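PDB 6A5K: histone-lysine N-methyltransferase, H3 lysine-9 specific SUVH6 from Arabidopsis thaliana, which transfers methyl groups from S-adenosylmethionine to the histone H3 tail and probably recognises methylated DNA, chiefly in non-CG contexts, through its SRA domain. Local coordinates for residues 64-69 against 168-173; 72-77 against 190-195; 96-101 against 108-113. The protein carries 1 engineered substitution. All coordinates share one frame; numbering follows the deposited sequence.

Contact 1 of 3, residues 64-69 against 168-173; sequences HILGEV and QTPVRV
Arg172, on strand 171-176 of the SRA domain's sheet, points its guanidinium at the loop 64-69 and binds two of that loop's carbonyls. Its NH1 serves both, donating to Ile65 O at 2.7 Å and to Gly67 O at 2.8 Å, and both oxygens lie close to the guanidinium plane. The carbonyls receive it differently: NH1 stands well above the carbonyl plane of Ile65, 52° out of it, but only 17° out of that of Gly67. NH2 adds a weak bond to Ile65 O at 3.2 Å and has a second partner in Ile89 O. A bend at chi3 (-61°) turns NE out of the extended line of the chain. Val69 meets the arginine at about a right angle, with CG2 3.6 Å above one face of the guanidinium, offset toward its rim; a compact branched residue suits this spot over a flat group. A leucine in place of Arg172 would probably leave the carbonyls of Ile65 and Gly67 without their shared donor and the bend of the loop less firmly held.

Leu66 lies crosswise to both Thr169 and Pro170. Its CD2 touches Thr169 CG2 at 3.9 Å and its CD1 comes to 3.4 Å from Pro170 O, while CG faces the proline ring. Gly67 suits the next position because its backbone angles would jam a side chain against the carbonyl oxygen of Leu66; its bare CA rests against Pro170 CG. A water bridges the two backbones, accepting from Gly67 N at 2.9 Å and donating to Pro170 O at 2.8 Å.

Contact 2 of 3, residues 72-77 against 190-195; sequences VEVGDE and YVYDGL
A type II beta turn, Glu73 to Asp76, docks on the beginning of the long SRA strand 190-205, with Tyr192 as its main partner. Both backbone polar atoms of Tyr192 face the turn: its O accepts from Gly75 N at 2.7 Å, and its N donates to Asp76 O at 2.9 Å. Both bonds are nearly straight. Beyond them Glu77 and Val191 form an antiparallel non-hydrogen-bonded pair, supplemented by a CA-H...O contact of 3.2 Å from Glu77 CA to Tyr190 O. Glycine fits the third place of the turn, since Gly75 has a positive phi (100°) that other residues rarely tolerate.

CG of Tyr192 is anti to the backbone N (chi1 178°), and the ring beyond it lies against the chain from Val72 to Val74. Its CD2 edge carries the contact, with Glu73 O near the ring plane at 3.5 Å and Val72 CG1 approaching obliquely at 3.8 Å. Val74 reaches past the ring, placing CG2 3.8 Å from Gly194 CA, where a CB on Gly194 would be tight against it; the positive phi of Gly194 suits glycine in any case. Glu77 and Val191 lie side by side and point the same way, so that Val191 CG2 packs along the glutamate up to OE2 at 3.5 Å.

The acids have their main polar partners elsewhere. Asp76 OD2 takes Glu73 N at 2.9 Å from above the carboxylate plane and also forms a salt bridge with Arg7 of helix 5-29; Glu77 OE1 pairs with Lys177. Although both residues are buried, these salt bridges would probably keep the carboxylates ionised, and the turn is tied to the strand by backbone bonds and to helix 5-29 by the Asp76-Arg7 pair.

Contact 3 of 3, residues 96-101 against 108-113; sequences GIDYMK and ATSIVA
A classic beta bulge interrupts the hairpin formed by strands 97-102 and 105-113, with Thr109 and Ser110 both opposite Asp98. The backbone O of Asp98 receives two backbone donors from the same face of its carbonyl plane: Thr109 N at 2.6 Å and Ser110 N at 3.1 Å. Thr109 OG1 adds a weak third bond, brought to the same oxygen by a chi1 of 52° that sets it between the backbone N and the carbonyl carbon. Toward the open end the ladder is regular, with Asp98 N bonded to Ser110 O at 2.8 Å and Val112 N to Gly96 O at 2.9 Å.

Side chains separate by character. Ile97 and Ile111 lie side by side, CG1 of the first 4.0 Å from CG2 of the second, and Ile97 CG2 also meets Ala108 CB; Tyr129 packs on both isoleucines, and helix 156-167 touches Ile97 and Ala108. The other face carries Asp98 and Ser110, with Asp98 CB 3.3 Å from Ser110 OG. Across the bulge Thr109 turns its methyl to Met100, a selenomethionine here: the two cross at about a right angle, with Thr109 CG2 3.6 Å from Met100 CG.

The polar pair is satisfied from outside the hairpin, Asp98 OD1 by His64, Asp98 OD2 by Lys91 N and Ser110 OG by His90. This probably lowers the cost of burying an aspartate and a serine on this face, and the hydrogen bond from His64 would probably be strengthened if that imidazole were protonated.

All three contacts lie in the SRA domain and reach one mixed sheet. Strand 171-176, which carries contact 1, sits between strand 105-113 of contact 3, running parallel to it, and the antiparallel strand 190-205 of contact 2. Contacts 1 and 3 are closest, with centres about 8 Å apart; 1 and 2 lie about 12 Å apart, 2 and 3 about 15 Å. Along the chain, the local hairpin of contact 3 falls between the partners of both other contacts, which interlock: 64-69 and 72-77 come first, 168-173 and 190-195 last. The loop of residues 64-77 is thus joined to strands more than ninety residues later, within the domain thought to read methylated DNA.

Contact 1 of 3, residues 64-69 against 168-173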
# COMPACT_ATOMS: atom_id res chain seq x y z
N HIS A 64 -10.67 -20.17 -15.93
CA HIS A 64 -9.78 -20.64 -14.87
C HIS A 64 -8.35 -20.68 -15.41
O HIS A 64 -8.13 -21.00 -16.58
CB HIS A 64 -10.19 -22.02 -14.36
CG HIS A 64 -11.24 -22.00 -13.29
ND1 HIS A 64 -12.58 -21.87 -13.56
CD2 HIS A 64 -11.13 -22.10 -11.94
CE1 HIS A 64 -13.26 -21.89 -12.43
NE2 HIS A 64 -12.40 -22.02 -11.43
N ILE A 65 -7.39 -20.37 -14.55
CA ILE A 65 -5.98 -20.40 -14.93
C ILE A 65 -5.17 -21.41 -14.10
O ILE A 65 -5.26 -21.42 -12.87
CB ILE A 65 -5.33 -19.01 -14.76
CG1 ILE A 65 -6.06 -17.97 -15.62
CG2 ILE A 65 -3.85 -19.06 -15.11
CD1 ILE A 65 -5.64 -16.55 -15.37
N LEU A 66 -4.39 -22.25 -14.77
CA LEU A 66 -3.47 -23.14 -14.08
C LEU A 66 -2.06 -22.55 -14.05
O LEU A 66 -1.48 -22.27 -15.10
CB LEU A 66 -3.45 -24.52 -14.74
CG LEU A 66 -2.89 -25.69 -13.91
CD1 LEU A 66 -3.67 -25.86 -12.61
CD2 LEU A 66 -2.91 -26.98 -14.73
N GLY A 67 -1.53 -22.35 -12.85
CA GLY A 67 -0.18 -21.84 -12.69
C GLY A 67 -0.13 -20.34 -12.46
O GLY A 67 -1.00 -19.77 -11.79
N GLU A 68 0.89 -19.69 -13.02
CA GLU A 68 1.09 -18.25 -12.85
C GLU A 68 -0.00 -17.41 -13.50
O GLU A 68 -0.40 -17.66 -14.64
CB GLU A 68 2.45 -17.81 -13.41
CG GLU A 68 3.68 -18.36 -12.70
CD GLU A 68 4.11 -19.72 -13.23
OE1 GLU A 68 3.39 -20.31 -14.06
OE2 GLU A 68 5.20 -20.19 -12.83
N VAL A 69 -0.48 -16.40 -12.78
CA VAL A 69 -1.44 -15.45 -13.30
C VAL A 69 -0.70 -14.17 -13.70
O VAL A 69 -0.03 -13.57 -12.87
CB VAL A 69 -2.53 -15.12 -12.26
CG1 VAL A 69 -3.44 -14.01 -12.77
CG2 VAL A 69 -3.32 -16.37 -11.91
N GLN A 168 0.39 -33.91 -10.84
CA GLN A 168 1.50 -33.05 -10.46
C GLN A 168 1.40 -31.69 -11.14
O GLN A 168 2.38 -31.15 -11.65
CB GLN A 168 2.84 -33.72 -10.76
CG GLN A 168 3.19 -34.81 -9.76
CD GLN A 168 3.34 -34.27 -8.35
OE1 GLN A 168 4.27 -33.52 -8.06
NE2 GLN A 168 2.42 -34.65 -7.47
N THR A 169 0.19 -31.14 -11.13
CA THR A 169 -0.08 -29.81 -11.66
C THR A 169 0.03 -28.76 -10.55
O THR A 169 -0.26 -29.06 -9.39
CB THR A 169 -1.47 -29.76 -12.31
OG1 THR A 169 -2.41 -30.42 -11.46
CG2 THR A 169 -1.45 -30.46 -13.66
N PRO A 170 0.44 -27.54 -10.91
CA PRO A 170 0.67 -26.51 -9.88
C PRO A 170 -0.62 -26.01 -9.21
O PRO A 170 -1.69 -26.01 -9.82
CB PRO A 170 1.36 -25.39 -10.66
CG PRO A 170 0.83 -25.53 -12.05
CD PRO A 170 0.70 -27.02 -12.26
N VAL A 171 -0.49 -25.58 -7.96
CA VAL A 171 -1.60 -25.03 -7.20
C VAL A 171 -1.18 -23.68 -6.60
O VAL A 171 -0.15 -23.60 -5.92
CB VAL A 171 -2.03 -25.98 -6.05
CG1 VAL A 171 -3.15 -25.36 -5.21
CG2 VAL A 171 -2.46 -27.34 -6.61
N ARG A 172 -1.95 -22.63 -6.86
CA ARG A 172 -1.66 -21.34 -6.23
C ARG A 172 -2.08 -21.37 -4.77
O ARG A 172 -3.20 -21.76 -4.44
CB ARG A 172 -2.37 -20.19 -6.95
CG ARG A 172 -1.80 -19.86 -8.32
CD ARG A 172 -2.51 -18.65 -8.95
NE ARG A 172 -3.94 -18.88 -9.14
CZ ARG A 172 -4.46 -19.57 -10.15
NH1 ARG A 172 -3.67 -20.12 -11.06
NH2 ARG A 172 -5.78 -19.74 -10.23
N VAL A 173 -1.18 -20.96 -3.87
CA VAL A 173 -1.54 -20.89 -2.47
C VAL A 173 -1.71 -19.44 -2.02
O VAL A 173 -0.79 -18.63 -2.13
CB VAL A 173 -0.50 -21.60 -1.59
CG1 VAL A 173 -0.70 -21.25 -0.11
CG2 VAL A 173 -0.57 -23.11 -1.81
O HOH W 1 -2.54 -23.37 -10.37

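Contact 2 of 3, residues 72-77 against 190-195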
# COMPACT_ATOMS: atom_id res chain seq x y z
N VAL A 72 0.35 -10.91 -11.48
CA VAL A 72 0.23 -11.22 -10.06
C VAL A 72 1.54 -11.82 -9.56
O VAL A 72 2.04 -12.79 -10.13
CB VAL A 72 -0.94 -12.19 -9.77
CG1 VAL A 72 -0.98 -12.53 -8.28
CG2 VAL A 72 -2.26 -11.57 -10.20
N GLU A 73 2.09 -11.24 -8.50
CA GLU A 73 3.43 -11.62 -8.06
C GLU A 73 3.45 -12.17 -6.65
O GLU A 73 2.68 -11.73 -5.79
CB GLU A 73 4.37 -10.41 -8.18
CG GLU A 73 4.47 -9.87 -9.61
CD GLU A 73 5.45 -8.73 -9.75
OE1 GLU A 73 5.99 -8.27 -8.72
OE2 GLU A 73 5.69 -8.28 -10.90
N VAL A 74 4.35 -13.13 -6.41
CA VAL A 74 4.58 -13.68 -5.08
C VAL A 74 4.76 -12.55 -4.07
O VAL A 74 5.52 -11.62 -4.31
CB VAL A 74 5.81 -14.61 -5.07
CG1 VAL A 74 6.23 -14.95 -3.65
CG2 VAL A 74 5.51 -15.89 -5.86
N GLY A 75 4.03 -12.62 -2.96
CA GLY A 75 4.11 -11.59 -1.93
C GLY A 75 2.97 -10.59 -1.98
O GLY A 75 2.74 -9.87 -0.99
N ASP A 76 2.24 -10.53 -3.10
CA ASP A 76 1.12 -9.60 -3.24
C ASP A 76 0.09 -9.81 -2.14
O ASP A 76 -0.16 -10.95 -1.73
CB ASP A 76 0.44 -9.74 -4.61
CG ASP A 76 1.19 -9.05 -5.74
OD1 ASP A 76 2.18 -8.33 -5.47
OD2 ASP A 76 0.79 -9.22 -6.91
N GLU A 77 -0.50 -8.73 -1.66
CA GLU A 77 -1.47 -8.82 -0.58
C GLU A 77 -2.82 -8.24 -0.98
O GLU A 77 -2.91 -7.39 -1.87
CB GLU A 77 -0.94 -8.11 0.67
CG GLU A 77 0.36 -8.73 1.18
CD GLU A 77 0.64 -8.42 2.64
OE1 GLU A 77 -0.09 -7.59 3.22
OE2 GLU A 77 1.58 -9.03 3.21
N TYR A 190 -4.72 -11.40 3.16
CA TYR A 190 -4.35 -12.55 2.35
C TYR A 190 -3.07 -12.26 1.59
O TYR A 190 -2.85 -11.14 1.15
CB TYR A 190 -5.48 -12.90 1.37
CG TYR A 190 -6.80 -13.14 2.04
CD1 TYR A 190 -7.72 -12.11 2.21
CD2 TYR A 190 -7.13 -14.40 2.53
CE1 TYR A 190 -8.93 -12.33 2.85
CE2 TYR A 190 -8.33 -14.63 3.16
CZ TYR A 190 -9.23 -13.60 3.31
OH TYR A 190 -10.42 -13.84 3.95
N VAL A 191 -2.23 -13.28 1.45
CA VAL A 191 -0.96 -13.15 0.74
C VAL A 191 -0.79 -14.25 -0.30
O VAL A 191 -0.96 -15.44 0.01
CB VAL A 191 0.23 -13.19 1.73
CG1 VAL A 191 1.55 -12.98 1.00
CG2 VAL A 191 0.05 -12.15 2.83
N TYR A 192 -0.45 -13.87 -1.53
CA TYR A 192 -0.10 -14.84 -2.56
C TYR A 192 1.31 -15.41 -2.32
O TYR A 192 2.30 -14.70 -2.49
CB TYR A 192 -0.19 -14.22 -3.96
CG TYR A 192 0.21 -15.20 -5.04
CD1 TYR A 192 -0.27 -16.51 -5.02
CD2 TYR A 192 1.09 -14.84 -6.04
CE1 TYR A 192 0.11 -17.42 -5.98
CE2 TYR A 192 1.46 -15.75 -7.03
CZ TYR A 192 0.97 -17.03 -6.99
OH TYR A 192 1.34 -17.93 -7.95
N ASP A 193 1.38 -16.69 -1.95
CA ASP A 193 2.66 -17.29 -1.57
C ASP A 193 3.28 -18.13 -2.69
O ASP A 193 4.35 -18.72 -2.51
CB ASP A 193 2.50 -18.13 -0.31
CG ASP A 193 2.66 -17.31 0.97
OD1 ASP A 193 3.16 -16.16 0.88
OD2 ASP A 193 2.30 -17.81 2.05
N GLY A 194 2.62 -18.17 -3.84
CA GLY A 194 3.20 -18.81 -5.01
C GLY A 194 2.63 -20.18 -5.34
O GLY A 194 1.54 -20.56 -4.91
N LEU A 195 3.41 -20.93 -6.12
CA LEU A 195 2.97 -22.20 -6.67
C LEU A 195 3.50 -23.39 -5.88
O LEU A 195 4.67 -23.42 -5.49
CB LEU A 195 3.40 -22.33 -8.13
CG LEU A 195 2.85 -21.26 -9.08
CD1 LEU A 195 3.34 -21.53 -10.50
CD2 LEU A 195 1.34 -21.24 -9.04

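Contact 3 of 3, residues 96-101 against 108-113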
# COMPACT_ATOMS: atom_id res chain seq x y z
N GLY A 96 -12.64 -22.80 0.02
CA GLY A 96 -11.20 -22.78 0.13
C GLY A 96 -10.48 -23.32 -1.09
O GLY A 96 -9.32 -22.98 -1.33
N ILE A 97 -11.15 -24.17 -1.87
CA ILE A 97 -10.51 -24.80 -3.02
C ILE A 97 -11.16 -24.39 -4.34
O ILE A 97 -12.38 -24.49 -4.50
CB ILE A 97 -10.53 -26.34 -2.93
CG1 ILE A 97 -9.90 -26.81 -1.62
CG2 ILE A 97 -9.80 -26.96 -4.12
CD1 ILE A 97 -10.13 -28.29 -1.33
N ASP A 98 -10.35 -23.95 -5.29
CA ASP A 98 -10.79 -23.69 -6.65
C ASP A 98 -10.10 -24.67 -7.58
O ASP A 98 -8.91 -25.01 -7.39
CB ASP A 98 -10.49 -22.24 -7.06
CG ASP A 98 -11.30 -21.79 -8.27
OD1 ASP A 98 -12.25 -22.51 -8.66
OD2 ASP A 98 -11.01 -20.70 -8.81
N TYR A 99 -10.85 -25.09 -8.60
CA TYR A 99 -10.39 -26.13 -9.51
C TYR A 99 -10.93 -25.97 -10.92
O TYR A 99 -11.82 -25.15 -11.18
CB TYR A 99 -10.76 -27.51 -8.96
CG TYR A 99 -12.24 -27.72 -8.70
CD1 TYR A 99 -12.80 -27.41 -7.47
CD2 TYR A 99 -13.07 -28.23 -9.69
CE1 TYR A 99 -14.14 -27.61 -7.22
CE2 TYR A 99 -14.42 -28.43 -9.45
CZ TYR A 99 -14.95 -28.12 -8.21
OH TYR A 99 -16.29 -28.31 -7.96
N MSE A 100 -10.39 -26.75 -11.84
CA MSE A 100 -10.78 -26.64 -13.24
C MSE A 100 -10.68 -28.00 -13.91
O MSE A 100 -9.98 -28.89 -13.44
CB MSE A 100 -9.93 -25.61 -13.97
CG MSE A 100 -8.57 -26.11 -14.43
SE MSE A 100 -7.46 -24.72 -15.30
CE MSE A 100 -6.25 -25.93 -16.24
N LYS A 101 -11.40 -28.14 -15.02
CA LYS A 101 -11.35 -29.34 -15.84
C LYS A 101 -9.92 -29.56 -16.33
O LYS A 101 -9.24 -28.62 -16.73
CB LYS A 101 -12.33 -29.20 -17.01
CG LYS A 101 -12.61 -30.47 -17.78
CD LYS A 101 -13.75 -30.25 -18.77
CE LYS A 101 -14.33 -31.59 -19.24
NZ LYS A 101 -15.68 -31.44 -19.84
N ALA A 108 -7.02 -29.00 -8.81
CA ALA A 108 -7.11 -27.72 -8.11
C ALA A 108 -6.30 -26.66 -8.84
O ALA A 108 -5.22 -26.94 -9.37
CB ALA A 108 -6.62 -27.86 -6.69
N THR A 109 -6.81 -25.44 -8.85
CA THR A 109 -6.07 -24.31 -9.40
C THR A 109 -5.53 -23.45 -8.27
O THR A 109 -4.45 -22.88 -8.37
CB THR A 109 -6.94 -23.45 -10.31
OG1 THR A 109 -8.14 -23.10 -9.61
CG2 THR A 109 -7.30 -24.22 -11.59
N SER A 110 -6.30 -23.34 -7.19
CA SER A 110 -5.86 -22.47 -6.10
C SER A 110 -6.52 -22.82 -4.78
O SER A 110 -7.63 -23.33 -4.77
CB SER A 110 -6.14 -21.00 -6.44
OG SER A 110 -7.53 -20.79 -6.59
N ILE A 111 -5.84 -22.57 -3.68
CA ILE A 111 -6.44 -22.74 -2.36
C ILE A 111 -6.19 -21.53 -1.48
O ILE A 111 -5.15 -20.87 -1.59
CB ILE A 111 -5.91 -24.01 -1.64
CG1 ILE A 111 -4.40 -23.91 -1.38
CG2 ILE A 111 -6.26 -25.27 -2.43
CD1 ILE A 111 -3.81 -25.13 -0.65
N VAL A 112 -7.15 -21.23 -0.61
CA VAL A 112 -6.94 -20.23 0.42
C VAL A 112 -6.70 -20.95 1.74
O VAL A 112 -7.57 -21.65 2.23
CB VAL A 112 -8.13 -19.27 0.55
CG1 VAL A 112 -7.84 -18.22 1.64
CG2 VAL A 112 -8.42 -18.59 -0.77
N ALA A 113 -5.50 -20.78 2.29
CA ALA A 113 -5.08 -21.57 3.44
C ALA A 113 -4.91 -20.73 4.70
O ALA A 113 -4.38 -19.62 4.65
CB ALA A 113 -3.78 -22.29 3.13